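Local atomic coordinates of checkpoint serine/threonine-protein kinase BUB1 (Saccharomyces cerevisiae, PDB entry 3ESL), a protein that acts as a serine/threonine kinase in the mitotic spindle assembly checkpoint, delaying anaphase until chromosomes are bioriented, and is represented here by its conserved N-terminal domain. Residues A[27-31]-A[73-79]; A[36-41]-A[55-60]. All blocks are in the same frame, centred on the assembly; numbering follows the deposited sequence.

Contact 1: A[27-31]-A[73-79]; sequences DDPLD and YRNDPRF
Arg78 meets the Asp28 carboxylate end-on in a salt bridge: NH1 lies 2.9 Å from Asp28 OD2, on its syn lone pair, and NH2 lies 2.9 Å from Asp28 OD1. The carboxylate and guanidinium planes are turned 40° apart, and the NH2 bond is tilted out of both. Asp76 takes the side of the same guanidinium, with Arg78 NH2 2.8 Å from Asp76 OD2 and NE 3.0 Å from Asp76 OD1. Two carboxylates thus fix its rotation. Asp76 is also the N-cap of helix 77-90, accepting from Arg78 N. Water 1 links Arg78 NH1 to Asp31 OD1.

The Tyr73 hydroxyl is a second, uncharged donor to Asp28 OD1. It reaches the anti lone pair over 2.7 Å, with ring and carboxylate nearly coplanar. Leu30 N gives a weak bond back to Tyr73 OH.

Leu30 carries most of the apolar part; the Pro29 ring adds a touch at Tyr73 CE2. Leu30 CB lies 3.5 Å from Tyr73 CE1. Leu30 runs out anti to the backbone N (chi1 -179°) and, turned by chi2, lays CD2 over one face of the Arg78 guanidinium, toward its rim.

The contact joins the turns that lead into helices 29-47 and 77-90, and their first residues, in this TPR-like, all-helical domain. Helix 49-67 packs beside both, through Cys63 against Leu30 and Leu64 and Ile67 against Phe79.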
loop_
_atom_site.group_PDB
_atom_site.type_symbol
_atom_site.label_atom_id
_atom_site.label_comp_id
_atom_site.label_asym_id
_atom_site.label_seq_id
_atom_site.Cartn_x
_atom_site.Cartn_y
_atom_site.Cartn_z
ATOM N N ASP A 27 11.388 6.289 18.824
ATOM C CA ASP A 27 9.935 6.307 19.110
ATOM C C ASP A 27 9.151 6.135 17.819
ATOM O O ASP A 27 8.107 5.479 17.801
ATOM C CB ASP A 27 9.526 7.625 19.756
ATOM C CG ASP A 27 10.145 7.804 21.121
ATOM O OD1 ASP A 27 10.032 6.860 21.922
ATOM O OD2 ASP A 27 10.775 8.861 21.351
ATOM N N ASP A 28 9.651 6.742 16.747
ATOM C CA ASP A 28 8.960 6.721 15.445
ATOM C C ASP A 28 9.913 6.228 14.345
ATOM O O ASP A 28 10.333 6.996 13.482
ATOM C CB ASP A 28 8.439 8.141 15.142
ATOM C CG ASP A 28 7.427 8.198 13.980
ATOM O OD1 ASP A 28 6.873 7.173 13.535
ATOM O OD2 ASP A 28 7.204 9.327 13.508
ATOM N N PRO A 29 10.230 4.921 14.355
ATOM C CA PRO A 29 11.166 4.395 13.355
ATOM C C PRO A 29 10.646 4.603 11.916
ATOM O O PRO A 29 11.441 4.737 10.970
ATOM C CB PRO A 29 11.248 2.911 13.708
ATOM C CG PRO A 29 9.930 2.621 14.451
ATOM C CD PRO A 29 9.716 3.862 15.249
ATOM N N LEU A 30 9.325 4.660 11.748
ATOM C CA LEU A 30 8.763 4.907 10.410
ATOM C C LEU A 30 9.298 6.219 9.812
ATOM O O LEU A 30 9.544 6.304 8.602
ATOM C CB LEU A 30 7.229 4.949 10.469
ATOM C CG LEU A 30 6.522 5.179 9.125
ATOM C CD1 LEU A 30 6.931 4.128 8.103
ATOM C CD2 LEU A 30 5.010 5.155 9.336
ATOM N N ASP A 31 9.499 7.226 10.655
ATOM C CA ASP A 31 9.972 8.534 10.187
ATOM C C ASP A 31 11.337 8.451 9.509
ATOM O O ASP A 31 11.561 9.128 8.515
ATOM C CB ASP A 31 10.002 9.541 11.333
ATOM C CG ASP A 31 10.214 10.961 10.854
ATOM O OD1 ASP A 31 9.411 11.425 10.013
ATOM O OD2 ASP A 31 11.194 11.595 11.319
ATOM N N TYR A 73 1.368 0.727 14.527
ATOM C CA TYR A 73 1.362 1.378 13.200
ATOM C C TYR A 73 0.244 0.914 12.253
ATOM O O TYR A 73 0.124 1.425 11.116
ATOM C CB TYR A 73 2.713 1.139 12.532
ATOM C CG TYR A 73 3.818 2.063 12.976
ATOM C CD1 TYR A 73 3.821 3.414 12.603
ATOM C CD2 TYR A 73 4.893 1.583 13.733
ATOM C CE1 TYR A 73 4.851 4.262 12.982
ATOM C CE2 TYR A 73 5.935 2.417 14.089
ATOM C CZ TYR A 73 5.910 3.746 13.720
ATOM O OH TYR A 73 6.932 4.575 14.074
ATOM N N ARG A 74 -0.575 -0.044 12.714
ATOM C CA ARG A 74 -1.587 -0.676 11.848
ATOM C C ARG A 74 -2.418 0.319 11.038
ATOM O O ARG A 74 -2.640 0.124 9.837
ATOM C CB ARG A 74 -2.533 -1.551 12.678
ATOM C CG ARG A 74 -2.067 -2.961 12.873
ATOM C CD ARG A 74 -3.160 -3.749 13.579
ATOM N NE ARG A 74 -2.721 -5.089 13.965
ATOM C CZ ARG A 74 -3.294 -5.815 14.924
ATOM N NH1 ARG A 74 -4.325 -5.331 15.608
ATOM N NH2 ARG A 74 -2.829 -7.025 15.208
ATOM N N ASN A 75 -2.896 1.373 11.697
ATOM C CA ASN A 75 -3.701 2.377 11.013
ATOM C C ASN A 75 -3.048 3.750 10.975
ATOM O O ASN A 75 -3.730 4.773 11.028
ATOM C CB ASN A 75 -5.127 2.408 11.578
ATOM C CG ASN A 75 -5.918 1.189 11.168
ATOM O OD1 ASN A 75 -6.234 1.011 9.980
ATOM N ND2 ASN A 75 -6.220 0.328 12.131
ATOM N N ASP A 76 -1.712 3.757 10.882
ATOM C CA ASP A 76 -0.959 4.988 10.657
ATOM C C ASP A 76 -1.085 5.318 9.164
ATOM O O ASP A 76 -0.661 4.515 8.321
ATOM C CB ASP A 76 0.512 4.770 11.052
ATOM C CG ASP A 76 1.339 6.051 11.003
ATOM O OD1 ASP A 76 1.251 6.805 10.017
ATOM O OD2 ASP A 76 2.085 6.317 11.973
ATOM N N PRO A 77 -1.663 6.483 8.813
ATOM C CA PRO A 77 -1.879 6.772 7.390
ATOM C C PRO A 77 -0.568 6.886 6.622
ATOM O O PRO A 77 -0.533 6.637 5.421
ATOM C CB PRO A 77 -2.598 8.129 7.399
ATOM C CG PRO A 77 -2.276 8.733 8.718
ATOM C CD PRO A 77 -2.110 7.590 9.684
ATOM N N ARG A 78 0.501 7.274 7.302
ATOM C CA ARG A 78 1.808 7.332 6.629
ATOM C C ARG A 78 2.264 5.942 6.192
ATOM O O ARG A 78 2.803 5.774 5.089
ATOM C CB ARG A 78 2.864 7.934 7.548
ATOM C CG ARG A 78 2.520 9.316 8.070
ATOM C CD ARG A 78 3.523 9.751 9.149
ATOM N NE ARG A 78 3.486 8.853 10.314
ATOM C CZ ARG A 78 4.458 8.761 11.221
ATOM N NH1 ARG A 78 5.553 9.507 11.110
ATOM N NH2 ARG A 78 4.340 7.920 12.238
ATOM N N PHE A 79 2.056 4.954 7.064
ATOM C CA PHE A 79 2.400 3.568 6.765
ATOM C C PHE A 79 1.534 3.031 5.617
ATOM O O PHE A 79 2.035 2.420 4.664
ATOM C CB PHE A 79 2.215 2.714 8.014
ATOM C CG PHE A 79 2.775 1.322 7.898
ATOM C CD1 PHE A 79 4.025 1.084 7.309
ATOM C CD2 PHE A 79 2.075 0.249 8.448
ATOM C CE1 PHE A 79 4.541 -0.241 7.231
ATOM C CE2 PHE A 79 2.580 -1.060 8.367
ATOM C CZ PHE A 79 3.815 -1.296 7.770
HETATM O O HOH W 1 6.627 11.524 9.530
#

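Contact 2: A[36-41]-A[55-60]; sequences YMIWIS and VLRSTM
Tyr36 has its ring carried beside the carbonyl carbon (chi1 -175°), and this brings its CD2 within 3.6 Å of the Thr59 CG2 methyl. Thr59 has that methyl anti to its own backbone N and OG1 beside the N (chi1 -59°). The methyl therefore enters between Tyr36 and Met37, while OG1 turns back to its own helix.

Thr59 OG1 donates to Val55 O over 2.7 Å. The backbone N of Thr59 reaches the same oxygen from the opposite face of the carbonyl. This buried hydroxyl is thus satisfied within its helix, and its oxygen is also in contact with Ile40 CD1 and Tyr36 CE2.

Ile40 and Thr59 reach toward each other tip to tip, with Ile40 CD1 3.5 Å from Thr59 OG1. The same CD1 methyl lies over one face of the Tyr36 ring and touches Val55 CG1. The other branch of Ile40, CG2, rests 3.7 Å from Leu56 CB. Val55 CG1 also meets Tyr36 OH at 3.6 Å. The polar partner of that hydroxyl is Glu16, on helix 4-21.

Met37 runs alongside Thr59 in the opposite direction, its CG against the Thr59 CG2 methyl. The Met37 and Met60 side chains cross at about a right angle, with Met37 SD 3.5 Å from Met60 CG. Leu56 CD1 sits near Met37 O.

Tyr15 stacks on Tyr36 from helix 4-21, and Ile82 of helix 77-90 touches Met37. The short segments run nearly antiparallel, at 166°, with axes 9.7 Å apart. This is the packing of a helical hairpin between consecutive helices, 29-47 and 49-67, as in the helix pairs of TPR-like folds.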
loop_
_atom_site.group_PDB
_atom_site.type_symbol
_atom_site.label_atom_id
_atom_site.label_comp_id
_atom_site.label_asym_id
_atom_site.label_seq_id
_atom_site.Cartn_x
_atom_site.Cartn_y
_atom_site.Cartn_z
ATOM N N TYR A 36 14.347 8.694 4.355
ATOM C CA TYR A 36 15.246 8.056 3.395
ATOM C C TYR A 36 14.540 7.824 2.057
ATOM O O TYR A 36 15.079 8.153 1.010
ATOM C CB TYR A 36 15.811 6.775 4.006
ATOM C CG TYR A 36 16.855 6.042 3.189
ATOM C CD1 TYR A 36 17.649 6.716 2.250
ATOM C CD2 TYR A 36 17.078 4.678 3.399
ATOM C CE1 TYR A 36 18.638 6.031 1.519
ATOM C CE2 TYR A 36 18.056 3.980 2.660
ATOM C CZ TYR A 36 18.827 4.671 1.735
ATOM O OH TYR A 36 19.772 3.988 1.007
ATOM N N MET A 37 13.311 7.304 2.090
ATOM C CA MET A 37 12.553 7.055 0.863
ATOM C C MET A 37 12.242 8.329 0.070
ATOM O O MET A 37 12.321 8.343 -1.163
ATOM C CB MET A 37 11.272 6.271 1.187
ATOM C CG MET A 37 11.576 4.854 1.611
ATOM S SD MET A 37 10.052 3.945 1.960
ATOM C CE MET A 37 9.399 4.807 3.375
ATOM N N ILE A 38 11.920 9.405 0.783
ATOM C CA ILE A 38 11.657 10.683 0.143
ATOM C C ILE A 38 12.941 11.164 -0.530
ATOM O O ILE A 38 12.893 11.613 -1.677
ATOM C CB ILE A 38 11.109 11.717 1.138
ATOM C CG1 ILE A 38 9.685 11.314 1.570
ATOM C CG2 ILE A 38 11.088 13.133 0.528
ATOM C CD1 ILE A 38 9.178 12.052 2.774
ATOM N N TRP A 39 14.068 11.025 0.163
ATOM C CA TRP A 39 15.373 11.428 -0.402
ATOM C C TRP A 39 15.729 10.606 -1.647
ATOM O O TRP A 39 16.174 11.152 -2.669
ATOM C CB TRP A 39 16.483 11.346 0.644
ATOM C CG TRP A 39 17.825 11.664 0.052
ATOM C CD1 TRP A 39 18.358 12.910 -0.143
ATOM C CD2 TRP A 39 18.779 10.726 -0.465
ATOM N NE1 TRP A 39 19.594 12.805 -0.753
ATOM C CE2 TRP A 39 19.881 11.476 -0.952
ATOM C CE3 TRP A 39 18.818 9.323 -0.558
ATOM C CZ2 TRP A 39 21.009 10.869 -1.522
ATOM C CZ3 TRP A 39 19.941 8.714 -1.128
ATOM C CH2 TRP A 39 21.026 9.496 -1.605
ATOM N N ILE A 40 15.535 9.293 -1.572
ATOM C CA ILE A 40 15.811 8.433 -2.722
ATOM C C ILE A 40 14.954 8.827 -3.926
ATOM O O ILE A 40 15.456 8.941 -5.048
ATOM C CB ILE A 40 15.525 6.957 -2.425
ATOM C CG1 ILE A 40 16.421 6.434 -1.304
ATOM C CG2 ILE A 40 15.711 6.103 -3.702
ATOM C CD1 ILE A 40 15.901 5.134 -0.680
ATOM N N SER A 41 13.658 9.026 -3.685
ATOM C CA SER A 41 12.705 9.231 -4.768
ATOM C C SER A 41 12.822 10.623 -5.395
ATOM O O SER A 41 12.300 10.859 -6.490
ATOM C CB SER A 41 11.278 8.972 -4.276
ATOM O OG SER A 41 10.909 9.924 -3.294
ATOM N N VAL A 55 17.231 0.863 -5.238
ATOM C CA VAL A 55 17.405 1.273 -3.846
ATOM C C VAL A 55 16.050 1.682 -3.270
ATOM O O VAL A 55 15.749 1.380 -2.105
ATOM C CB VAL A 55 18.446 2.407 -3.687
ATOM C CG1 VAL A 55 18.551 2.848 -2.229
ATOM C CG2 VAL A 55 19.823 1.946 -4.200
ATOM N N LEU A 56 15.235 2.352 -4.079
ATOM C CA LEU A 56 13.890 2.711 -3.616
ATOM C C LEU A 56 13.095 1.437 -3.311
ATOM O O LEU A 56 12.473 1.328 -2.243
ATOM C CB LEU A 56 13.150 3.598 -4.624
ATOM C CG LEU A 56 11.736 4.025 -4.207
ATOM C CD1 LEU A 56 11.738 4.802 -2.883
ATOM C CD2 LEU A 56 11.037 4.824 -5.311
ATOM N N ARG A 57 13.116 0.476 -4.235
ATOM C CA ARG A 57 12.322 -0.745 -4.063
ATOM C C ARG A 57 12.751 -1.484 -2.802
ATOM O O ARG A 57 11.905 -1.856 -1.988
ATOM C CB ARG A 57 12.396 -1.662 -5.302
ATOM C CG ARG A 57 11.534 -2.928 -5.147
ATOM C CD ARG A 57 11.221 -3.664 -6.451
ATOM N NE ARG A 57 10.160 -4.652 -6.202
ATOM C CZ ARG A 57 9.439 -5.288 -7.128
ATOM N NH1 ARG A 57 9.639 -5.060 -8.426
ATOM N NH2 ARG A 57 8.503 -6.164 -6.749
ATOM N N SER A 58 14.061 -1.680 -2.642
ATOM C CA SER A 58 14.622 -2.370 -1.470
ATOM C C SER A 58 14.318 -1.678 -0.143
ATOM O O SER A 58 14.023 -2.336 0.859
ATOM C CB SER A 58 16.137 -2.548 -1.636
ATOM O OG SER A 58 16.756 -2.838 -0.392
ATOM N N THR A 59 14.394 -0.351 -0.138
ATOM C CA THR A 59 14.149 0.430 1.063
ATOM C C THR A 59 12.673 0.334 1.444
ATOM O O THR A 59 12.353 0.206 2.631
ATOM C CB THR A 59 14.602 1.887 0.885
ATOM O OG1 THR A 59 16.003 1.883 0.571
ATOM C CG2 THR A 59 14.414 2.665 2.176
ATOM N N MET A 60 11.799 0.386 0.448
ATOM C CA MET A 60 10.358 0.342 0.720
ATOM C C MET A 60 10.015 -1.040 1.290
ATOM O O MET A 60 9.241 -1.159 2.238
ATOM C CB MET A 60 9.552 0.640 -0.539
ATOM C CG MET A 60 9.647 2.093 -0.967
ATOM S SD MET A 60 8.652 2.418 -2.426
ATOM C CE MET A 60 7.031 2.361 -1.705
#

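Overall arrangement
Both contacts use helix 29-47, but at different places and with different partners. Contact 1 takes its N-terminal start and joins it to the start of helix 77-90. Contact 2 takes its middle and joins it to helix 49-67, the next helix in the chain. Residues 36-60, which hold contact 2, lie between the two segments of contact 1. Contact 1 is partly buried and mixed, a salt-bridge network with a water beside the buried Leu30. Contact 2 is buried and holds by apolar packing, its one threonine hydroxyl bonded inside its own helix. Their centres are 16 Å apart, and they do not touch.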